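Local coordinates for protein type III effector NopAA (Sinorhizobium fredii USDA 257, PDB 6SDU) that hydrolyses xyloglucan as the glycosyl hydrolase family 12 domain of a type III effector secreted by a symbiotic soil bacterium, at residues V55-V60 / N228-S233; S93-V98 / T184-V189. One frame throughout, in Å; residues are numbered along the deposited sequence.

Contact 1. Residues V55-V60 / N228-S233; sequences VNRWSV and NFNNWS
Trp58 and Phe229 face each other as an antiparallel hydrogen-bonded pair where strand 57-60 runs antiparallel to 228-233, the two N-to-C directions 175° apart. Trp58 N reaches Phe229 O at 3.0 Å and Phe229 N returns to Trp58 O at 2.8 Å; Ser59 and Asn228 follow as a non-hydrogen-bonded pair. Toward the loop the register slips, and Trp232 N meets Asn56 O in a weak, bent bond. The slip coincides with a classic beta bulge on 228-233, where Asn230 and Asn231 both face Asn95 of the next strand. The bulge lies in the antiparallel sheet that packs on strand 72-83 and its neighbours, consistent with the two-sheet jelly-roll sandwich of family 12 hydrolases. Between the sheets, the Trp58 six-membered ring and the Phe229 ring form an offset stack, centroids 4.2 Å apart and planes at 17°. Phe229 CD2 sits over the rim of the indole, while CB makes a CH-pi contact 3.8 Å from the centroid of the Trp58 five-membered ring. Trp36 meets Trp58 edge-to-face. Trp58 NE1 is buried with no polar partner in the model. On the other side of the sheet, Asn230 CB lies over the rim of one face of the Arg57 guanidinium, and a water donates to both Trp58 O and Asn230 OD1.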
loop_
_atom_site.group_PDB
_atom_site.type_symbol
_atom_site.label_atom_id
_atom_site.label_comp_id
_atom_site.label_asym_id
_atom_site.label_seq_id
_atom_site.Cartn_x
_atom_site.Cartn_y
_atom_site.Cartn_z
ATOM N N VAL A 55 -11.133 -0.530 15.445
ATOM C CA VAL A 55 -9.713 -0.780 15.163
ATOM C C VAL A 55 -9.512 -1.545 13.863
ATOM O O VAL A 55 -8.504 -1.355 13.170
ATOM C CB VAL A 55 -9.032 -1.524 16.340
ATOM C CG1 VAL A 55 -8.681 -0.564 17.446
ATOM C CG2 VAL A 55 -9.922 -2.622 16.870
ATOM N N ASN A 56 -10.470 -2.377 13.482
ATOM C CA ASN A 56 -10.341 -3.186 12.283
ATOM C C ASN A 56 -11.133 -2.689 11.072
ATOM O O ASN A 56 -11.015 -3.292 10.002
ATOM C CB ASN A 56 -10.653 -4.645 12.630
ATOM C CG ASN A 56 -9.669 -5.202 13.686
ATOM O OD1 ASN A 56 -8.441 -5.053 13.556
ATOM N ND2 ASN A 56 -10.209 -5.818 14.736
ATOM N N ARG A 57 -11.947 -1.636 11.189
ATOM C CA ARG A 57 -12.828 -1.246 10.085
ATOM C C ARG A 57 -12.812 0.263 9.879
ATOM O O ARG A 57 -13.112 1.024 10.800
ATOM C CB ARG A 57 -14.264 -1.708 10.333
ATOM C CG ARG A 57 -15.216 -1.349 9.222
ATOM C CD ARG A 57 -16.639 -1.667 9.614
ATOM N NE ARG A 57 -16.898 -3.099 9.538
ATOM C CZ ARG A 57 -17.598 -3.674 8.566
ATOM N NH1 ARG A 57 -18.110 -2.924 7.595
ATOM N NH2 ARG A 57 -17.784 -4.992 8.565
ATOM N N TRP A 58 -12.534 0.680 8.642
ATOM C CA TRP A 58 -12.423 2.083 8.284
ATOM C C TRP A 58 -12.798 2.283 6.820
ATOM O O TRP A 58 -13.040 1.325 6.070
ATOM C CB TRP A 58 -11.021 2.632 8.581
ATOM C CG TRP A 58 -9.891 2.082 7.793
ATOM C CD1 TRP A 58 -9.239 0.882 8.001
ATOM C CD2 TRP A 58 -9.188 2.739 6.729
ATOM N NE1 TRP A 58 -8.203 0.750 7.098
ATOM C CE2 TRP A 58 -8.150 1.868 6.307
ATOM C CE3 TRP A 58 -9.328 3.979 6.098
ATOM C CZ2 TRP A 58 -7.256 2.206 5.279
ATOM C CZ3 TRP A 58 -8.466 4.296 5.053
ATOM C CH2 TRP A 58 -7.435 3.416 4.659
ATOM N N SER A 59 -12.924 3.555 6.448
ATOM C CA SER A 59 -13.350 3.936 5.117
ATOM C C SER A 59 -12.744 5.294 4.770
ATOM O O SER A 59 -12.361 6.064 5.660
ATOM C CB SER A 59 -14.894 3.946 5.070
ATOM O OG SER A 59 -15.382 4.770 4.045
ATOM N N VAL A 60 -12.643 5.568 3.465
ATOM C CA VAL A 60 -12.206 6.864 2.951
ATOM C C VAL A 60 -12.922 7.162 1.631
ATOM O O VAL A 60 -13.094 6.273 0.783
ATOM C CB VAL A 60 -10.677 6.919 2.778
ATOM C CG1 VAL A 60 -10.211 5.820 1.830
ATOM C CG2 VAL A 60 -10.276 8.294 2.270
ATOM N N ASN A 228 -13.990 1.154 1.069
ATOM C CA ASN A 228 -14.314 0.620 2.384
ATOM C C ASN A 228 -13.349 -0.502 2.747
ATOM O O ASN A 228 -13.185 -1.465 1.983
ATOM C CB ASN A 228 -15.747 0.078 2.449
ATOM C CG ASN A 228 -16.792 1.151 2.247
ATOM O OD1 ASN A 228 -16.838 2.126 2.990
ATOM N ND2 ASN A 228 -17.662 0.960 1.259
ATOM N N PHE A 229 -12.763 -0.415 3.931
ATOM C CA PHE A 229 -11.880 -1.467 4.412
ATOM C C PHE A 229 -12.675 -2.075 5.557
ATOM O O PHE A 229 -12.634 -1.590 6.692
ATOM C CB PHE A 229 -10.510 -0.904 4.805
ATOM C CG PHE A 229 -9.788 -0.239 3.649
ATOM C CD1 PHE A 229 -8.998 -0.980 2.783
ATOM C CD2 PHE A 229 -9.936 1.115 3.403
ATOM C CE1 PHE A 229 -8.343 -0.370 1.706
ATOM C CE2 PHE A 229 -9.296 1.732 2.310
ATOM C CZ PHE A 229 -8.510 0.990 1.461
ATOM N N ASN A 230 -13.359 -3.182 5.260
ATOM C CA ASN A 230 -14.275 -3.764 6.233
ATOM C C ASN A 230 -13.521 -4.527 7.293
ATOM O O ASN A 230 -13.965 -4.594 8.446
ATOM C CB ASN A 230 -15.251 -4.729 5.563
ATOM C CG ASN A 230 -16.089 -4.066 4.523
ATOM O OD1 ASN A 230 -16.604 -2.965 4.738
ATOM N ND2 ASN A 230 -16.265 -4.738 3.386
ATOM N N ASN A 231 -12.373 -5.081 6.930
ATOM C CA ASN A 231 -11.510 -5.630 7.945
ATOM C C ASN A 231 -10.069 -5.369 7.554
ATOM O O ASN A 231 -9.726 -5.399 6.368
ATOM C CB ASN A 231 -11.756 -7.122 8.145
ATOM C CG ASN A 231 -10.864 -7.687 9.205
ATOM O OD1 ASN A 231 -10.932 -7.266 10.356
ATOM N ND2 ASN A 231 -9.983 -8.604 8.824
ATOM N N TRP A 232 -9.249 -5.061 8.562
ATOM C CA TRP A 232 -7.798 -5.002 8.422
ATOM C C TRP A 232 -7.195 -5.307 9.780
ATOM O O TRP A 232 -7.500 -4.617 10.756
ATOM C CB TRP A 232 -7.306 -3.638 7.913
ATOM C CG TRP A 232 -5.868 -3.731 7.445
ATOM C CD1 TRP A 232 -5.434 -4.293 6.276
ATOM C CD2 TRP A 232 -4.674 -3.308 8.148
ATOM N NE1 TRP A 232 -4.063 -4.240 6.202
ATOM C CE2 TRP A 232 -3.572 -3.641 7.332
ATOM C CE3 TRP A 232 -4.437 -2.672 9.367
ATOM C CZ2 TRP A 232 -2.256 -3.341 7.685
ATOM C CZ3 TRP A 232 -3.126 -2.383 9.723
ATOM C CH2 TRP A 232 -2.057 -2.702 8.880
ATOM N N SER A 233 -6.328 -6.315 9.845
ATOM C CA SER A 233 -5.679 -6.710 11.088
ATOM C C SER A 233 -4.244 -7.123 10.785
ATOM O O SER A 233 -3.938 -7.547 9.670
ATOM C CB SER A 233 -6.425 -7.866 11.776
ATOM O OG SER A 233 -6.558 -8.974 10.899
HETATM O O HOH W 1 -15.875 -0.143 6.132
#

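Contact 2. Residues S93-V98 / T184-V189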
loop_
_atom_site.group_PDB
_atom_site.type_symbol
_atom_site.label_atom_id
_atom_site.label_comp_id
_atom_site.label_asym_id
_atom_site.label_seq_id
_atom_site.Cartn_x
_atom_site.Cartn_y
_atom_site.Cartn_z
ATOM N N SER A 93 -4.462 -9.576 7.330
ATOM C CA SER A 93 -5.711 -9.886 6.634
ATOM C C SER A 93 -6.401 -8.606 6.188
ATOM O O SER A 93 -6.469 -7.644 6.954
ATOM C CB SER A 93 -6.662 -10.671 7.531
ATOM O OG SER A 93 -6.148 -11.965 7.764
ATOM N N PHE A 94 -6.945 -8.603 4.963
ATOM C CA PHE A 94 -7.660 -7.452 4.411
ATOM C C PHE A 94 -8.968 -7.900 3.766
ATOM O O PHE A 94 -9.067 -9.007 3.234
ATOM C CB PHE A 94 -6.804 -6.692 3.378
ATOM C CG PHE A 94 -6.448 -7.508 2.148
ATOM C CD1 PHE A 94 -5.401 -8.423 2.184
ATOM C CD2 PHE A 94 -7.139 -7.334 0.949
ATOM C CE1 PHE A 94 -5.062 -9.180 1.069
ATOM C CE2 PHE A 94 -6.803 -8.082 -0.185
ATOM C CZ PHE A 94 -5.757 -9.014 -0.113
ATOM N N ASN A 95 -9.993 -7.064 3.887
ATOM C CA ASN A 95 -11.264 -7.253 3.196
ATOM C C ASN A 95 -11.767 -5.873 2.782
ATOM O O ASN A 95 -11.969 -5.014 3.642
ATOM C CB ASN A 95 -12.266 -7.965 4.108
ATOM C CG ASN A 95 -13.587 -8.227 3.430
ATOM O OD1 ASN A 95 -13.638 -8.525 2.239
ATOM N ND2 ASN A 95 -14.674 -8.088 4.181
ATOM N N GLN A 96 -11.997 -5.651 1.486
ATOM C CA GLN A 96 -12.303 -4.293 1.045
ATOM C C GLN A 96 -13.389 -4.260 -0.034
ATOM O O GLN A 96 -13.693 -5.262 -0.682
ATOM C CB GLN A 96 -11.043 -3.597 0.526
ATOM C CG GLN A 96 -10.546 -4.168 -0.817
ATOM C CD GLN A 96 -9.045 -4.256 -0.890
ATOM O OE1 GLN A 96 -8.350 -4.008 0.097
ATOM N NE2 GLN A 96 -8.528 -4.596 -2.073
ATOM N N GLU A 97 -13.985 -3.076 -0.193
ATOM C CA GLU A 97 -14.915 -2.783 -1.276
ATOM C C GLU A 97 -14.386 -1.555 -2.017
ATOM O O GLU A 97 -14.169 -0.510 -1.401
ATOM C CB GLU A 97 -16.319 -2.524 -0.733
ATOM C CG GLU A 97 -16.987 -3.703 -0.017
ATOM C CD GLU A 97 -18.233 -3.271 0.787
ATOM O OE1 GLU A 97 -18.293 -2.103 1.224
ATOM O OE2 GLU A 97 -19.158 -4.096 0.977
ATOM N N VAL A 98 -14.195 -1.678 -3.322
ATOM C CA VAL A 98 -13.487 -0.672 -4.114
ATOM C C VAL A 98 -14.413 -0.213 -5.225
ATOM O O VAL A 98 -15.364 -0.925 -5.598
ATOM C CB VAL A 98 -12.160 -1.230 -4.688
ATOM C CG1 VAL A 98 -11.197 -1.652 -3.578
ATOM C CG2 VAL A 98 -12.443 -2.400 -5.606
ATOM N N THR A 184 -7.453 -9.056 -6.098
ATOM C CA THR A 184 -8.418 -9.577 -5.130
ATOM C C THR A 184 -8.829 -8.461 -4.176
ATOM O O THR A 184 -8.103 -7.467 -4.000
ATOM C CB THR A 184 -7.828 -10.775 -4.357
ATOM O OG1 THR A 184 -8.871 -11.490 -3.668
ATOM C CG2 THR A 184 -6.767 -10.287 -3.354
ATOM N N ASN A 185 -10.020 -8.621 -3.571
ATOM C CA ASN A 185 -10.508 -7.692 -2.552
ATOM C C ASN A 185 -10.557 -8.293 -1.154
ATOM O O ASN A 185 -11.054 -7.635 -0.228
ATOM C CB ASN A 185 -11.891 -7.135 -2.919
ATOM C CG ASN A 185 -11.813 -6.080 -4.013
ATOM O OD1 ASN A 185 -10.911 -5.236 -4.004
ATOM N ND2 ASN A 185 -12.747 -6.122 -4.965
ATOM N N SER A 186 -10.129 -9.536 -0.983
ATOM C CA SER A 186 -9.989 -10.116 0.345
ATOM C C SER A 186 -8.901 -11.177 0.278
ATOM O O SER A 186 -8.765 -11.877 -0.731
ATOM C CB SER A 186 -11.307 -10.708 0.864
ATOM O OG SER A 186 -11.610 -11.914 0.191
ATOM N N GLY A 187 -8.147 -11.314 1.359
ATOM C CA GLY A 187 -7.052 -12.260 1.370
ATOM C C GLY A 187 -6.201 -12.086 2.612
ATOM O O GLY A 187 -6.518 -11.297 3.499
ATOM N N THR A 188 -5.109 -12.847 2.650
ATOM C CA THR A 188 -4.154 -12.828 3.754
ATOM C C THR A 188 -2.749 -12.876 3.178
ATOM O O THR A 188 -2.479 -13.683 2.285
ATOM C CB THR A 188 -4.375 -14.024 4.691
ATOM O OG1 THR A 188 -5.692 -13.958 5.263
ATOM C CG2 THR A 188 -3.341 -14.042 5.808
ATOM N N VAL A 189 -1.860 -12.023 3.676
ATOM C CA VAL A 189 -0.480 -11.983 3.197
ATOM C C VAL A 189 0.462 -12.391 4.318
ATOM O O VAL A 189 0.319 -11.948 5.464
ATOM C CB VAL A 189 -0.090 -10.587 2.670
ATOM C CG1 VAL A 189 -0.715 -10.325 1.311
ATOM C CG2 VAL A 189 -0.510 -9.535 3.660
#
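Phe94 and Gly187 form the central hydrogen-bonded pair of antiparallel strands 93-97 and 186-189, Phe94 N bonding to Gly187 O at 3.1 Å with an N-H...O angle of 170°. From CB, the Phe94 side chain sets off with CG between its own backbone N and carbonyl carbon (chi1 63°). Its end comes nearer to 184-189, and the ring lies against the backbone of Ser186 and Gly187. CG lies 4.0 Å from Gly187 O; CD1 comes closer to that oxygen, and CE1 touches both Gly187 C and O. On the other ring branch, CD2 nears Ser186 CA and CE2 nears Ser186 N. At the tip, CZ meets Thr184 CG2 at 3.6 Å, the methyl lying in the ring plane at its edge. Gly187 N stands 3.6 Å above the centre of one face, so peptide backbone rather than a side chain covers that face. Further along, Gln96 NE2 donates to Asn185 OD1 at 3.1 Å. NE2 lies in the carbonyl plane of Asn185, on a lone pair of OD1, and OD1 lies in the amide plane of Gln96, while the two amide planes are 65° apart. Tyr214 OH holds Gln96 OE1 and Asn124 ND2 also bonds to Asn185 OD1, which fixes both amides. On the opposite face of the sheet, the Ser93 and Thr188 hydroxyls share a hydrogen bond of 3.2 Å. This is the edge of an antiparallel sheet in a beta sandwich: strand 186-190 is outermost, and Phe94 and Gln96 touch Tyr108 and Val106 of strand 103-112 in the second sheet.

The two contacts have centres about 10 Å apart and belong to one antiparallel sheet, in the order 57-62, 225-236, 90-97, 186-190. Strands 225-236 and 90-97 are neighbours, and probable hydrogen bonds from Asn230 N to Asn95 O and from Glu97 N to Asn228 O (both 2.8 Å) join contact 1 to contact 2. Along the chain contact 2 is nested inside the long loop closed by contact 1; in the sheet, 225-236 lies between the earlier strands 57-62 and 90-97. Contact 2 reaches the outermost strand, 186-190, whereas contact 1 lies in the interior. Met120, Trp122 and Glu217 of the glucose pocket lie on strands 117-125 and 208-218 of the second sheet.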